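Moesin/ezrin/radixin homolog 2 (PDB 7EDR) probably binds membrane-associated partners through its FERM domain and acts in growth control, as the fly homologue of the tumour suppressor merlin. Local coordinates at residues D28-V33 and L59-R64. Sequence-based numbering, arbitrary orientation.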
loop_
_atom_site.group_PDB
_atom_site.type_symbol
_atom_site.label_atom_id
_atom_site.label_comp_id
_atom_site.label_asym_id
_atom_site.label_seq_id
_atom_site.Cartn_x
_atom_site.Cartn_y
_atom_site.Cartn_z
ATOM N N ASP C 28 -22.281 -12.970 16.998
ATOM C CA ASP C 28 -23.243 -13.646 16.131
ATOM C C ASP C 28 -24.262 -12.660 15.582
ATOM O O ASP C 28 -24.539 -12.642 14.377
ATOM C CB ASP C 28 -23.956 -14.763 16.895
ATOM C CG ASP C 28 -23.043 -15.901 17.293
ATOM O OD1 ASP C 28 -22.079 -16.202 16.553
ATOM O OD2 ASP C 28 -23.327 -16.520 18.347
ATOM N N LEU C 29 -24.845 -11.843 16.460
ATOM C CA LEU C 29 -25.766 -10.809 16.004
ATOM C C LEU C 29 -25.050 -9.850 15.068
ATOM O O LEU C 29 -25.513 -9.598 13.952
ATOM C CB LEU C 29 -26.355 -10.063 17.207
ATOM C CG LEU C 29 -27.761 -9.457 17.168
ATOM C CD1 LEU C 29 -27.886 -8.362 18.199
ATOM C CD2 LEU C 29 -28.145 -8.919 15.816
ATOM N N PHE C 30 -23.892 -9.340 15.502
ATOM C CA PHE C 30 -23.107 -8.395 14.712
ATOM C C PHE C 30 -22.812 -8.927 13.308
ATOM O O PHE C 30 -22.996 -8.211 12.320
ATOM C CB PHE C 30 -21.812 -8.058 15.458
ATOM C CG PHE C 30 -21.088 -6.833 14.922
ATOM C CD1 PHE C 30 -21.618 -5.557 15.089
ATOM C CD2 PHE C 30 -19.871 -6.958 14.275
ATOM C CE1 PHE C 30 -20.956 -4.435 14.605
ATOM C CE2 PHE C 30 -19.212 -5.837 13.795
ATOM C CZ PHE C 30 -19.765 -4.572 13.966
ATOM N N ASP C 31 -22.365 -10.183 13.193
ATOM C CA ASP C 31 -22.103 -10.738 11.860
ATOM C C ASP C 31 -23.396 -10.888 11.066
ATOM O O ASP C 31 -23.435 -10.634 9.856
ATOM C CB ASP C 31 -21.393 -12.092 11.961
ATOM C CG ASP C 31 -20.000 -11.994 12.580
ATOM O OD1 ASP C 31 -19.413 -10.890 12.600
ATOM O OD2 ASP C 31 -19.477 -13.034 13.033
ATOM N N LEU C 32 -24.467 -11.299 11.739
ATOM C CA LEU C 32 -25.758 -11.425 11.080
ATOM C C LEU C 32 -26.192 -10.099 10.472
ATOM O O LEU C 32 -26.599 -10.039 9.307
ATOM C CB LEU C 32 -26.783 -11.927 12.091
ATOM C CG LEU C 32 -28.196 -12.210 11.614
ATOM C CD1 LEU C 32 -28.170 -13.167 10.429
ATOM C CD2 LEU C 32 -28.959 -12.794 12.786
ATOM N N VAL C 33 -26.103 -9.023 11.251
ATOM C CA VAL C 33 -26.440 -7.691 10.753
ATOM C C VAL C 33 -25.555 -7.316 9.570
ATOM O O VAL C 33 -26.040 -6.868 8.524
ATOM C CB VAL C 33 -26.316 -6.654 11.882
ATOM C CG1 VAL C 33 -26.456 -5.246 11.318
ATOM C CG2 VAL C 33 -27.348 -6.918 12.957
ATOM N N LEU C 59 -23.105 -3.442 22.645
ATOM C CA LEU C 59 -23.085 -4.892 22.798
ATOM C C LEU C 59 -21.645 -5.399 22.777
ATOM O O LEU C 59 -20.846 -4.978 21.935
ATOM C CB LEU C 59 -23.902 -5.549 21.682
ATOM C CG LEU C 59 -24.361 -7.002 21.858
ATOM C CD1 LEU C 59 -25.154 -7.181 23.150
ATOM C CD2 LEU C 59 -25.199 -7.404 20.675
ATOM N N LYS C 60 -21.307 -6.290 23.714
ATOM C CA LYS C 60 -19.996 -6.934 23.719
ATOM C C LYS C 60 -19.994 -8.140 22.787
ATOM O O LYS C 60 -20.988 -8.863 22.670
ATOM C CB LYS C 60 -19.606 -7.356 25.136
ATOM C CG LYS C 60 -19.128 -6.186 26.012
ATOM C CD LYS C 60 -19.286 -6.506 27.499
ATOM C CE LYS C 60 -18.380 -5.644 28.386
ATOM N NZ LYS C 60 -17.400 -6.481 29.165
ATOM N N MET C 61 -18.867 -8.353 22.116
ATOM C CA MET C 61 -18.842 -9.309 21.017
ATOM C C MET C 61 -18.777 -10.750 21.500
ATOM O O MET C 61 -19.391 -11.634 20.896
ATOM C CB MET C 61 -17.662 -9.014 20.089
ATOM C CG MET C 61 -17.846 -7.764 19.259
ATOM S SD MET C 61 -19.262 -7.926 18.164
ATOM C CE MET C 61 -20.495 -6.949 19.035
ATOM N N GLU C 62 -18.036 -11.033 22.562
ATOM C CA GLU C 62 -17.850 -12.424 22.934
ATOM C C GLU C 62 -18.551 -12.810 24.234
ATOM O O GLU C 62 -18.310 -13.904 24.749
ATOM C CB GLU C 62 -16.357 -12.762 22.967
ATOM C CG GLU C 62 -15.771 -13.001 21.539
ATOM C CD GLU C 62 -16.447 -14.164 20.749
ATOM O OE1 GLU C 62 -16.310 -14.199 19.496
ATOM O OE2 GLU C 62 -17.102 -15.046 21.373
ATOM N N LYS C 63 -19.449 -11.975 24.750
ATOM C CA LYS C 63 -20.413 -12.438 25.739
ATOM C C LYS C 63 -21.707 -12.869 25.046
ATOM O O LYS C 63 -21.992 -12.477 23.910
ATOM C CB LYS C 63 -20.721 -11.350 26.775
ATOM C CG LYS C 63 -19.544 -10.919 27.629
ATOM C CD LYS C 63 -18.868 -12.112 28.251
ATOM C CE LYS C 63 -17.649 -11.705 29.058
ATOM N NZ LYS C 63 -17.005 -12.911 29.657
ATOM N N ARG C 64 -22.492 -13.689 25.746
ATOM C CA ARG C 64 -23.820 -14.056 25.265
ATOM C C ARG C 64 -24.754 -12.853 25.314
ATOM O O ARG C 64 -24.731 -12.072 26.269
ATOM C CB ARG C 64 -24.402 -15.190 26.108
ATOM C CG ARG C 64 -23.743 -16.536 25.897
ATOM C CD ARG C 64 -24.066 -17.476 27.038
ATOM N NE ARG C 64 -23.636 -18.837 26.748
ATOM C CZ ARG C 64 -23.912 -19.882 27.523
ATOM N NH1 ARG C 64 -24.620 -19.712 28.632
ATOM N NH2 ARG C 64 -23.486 -21.096 27.187
#
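Met61 lays its thioether against the base of the Phe30 side chain, a Met-aromatic contact in which the sulfur approaches the ring obliquely, 4.5 Å from its centroid. SD is nearest the root of the ring, 3.7 Å from Phe30 CB and only slightly farther from Phe30 CG, and the terminal methyl CE also lies close to Phe30 CB. The methionine reaches the helix by bending: CG stands anti to its own carbonyl carbon (chi1 -72°), and bends at chi2 and chi3 bring sulfur and methyl to the phenylalanine. With CG anti to the backbone N (chi1 -165°), the Phe30 side chain presents CB and CG to the methionine sulfur.

One helical position earlier, Leu29 meets Leu59 methyl to methyl, Leu29 CD1 lying 3.8 Å from Leu59 CD2, with the two side chains crossing at about a right angle. No hydrogen bond joins the two segments, which bury 165 Å² between them; backbone hydrogen bonds between Met61 and Gln27 and between Lys63 and Gly26 tie the loop to the start of the helix.

The contact belongs to the ubiquitin-like lobe of the FERM domain. Here helix 26-37 packs on the mixed sheet, Leu29 touching strands 5-10, 15-20 and 78-85, while the loop after strand 56-58 adds Leu59, which shares Phe81 with Leu29, and Phe30 rests on Phe83.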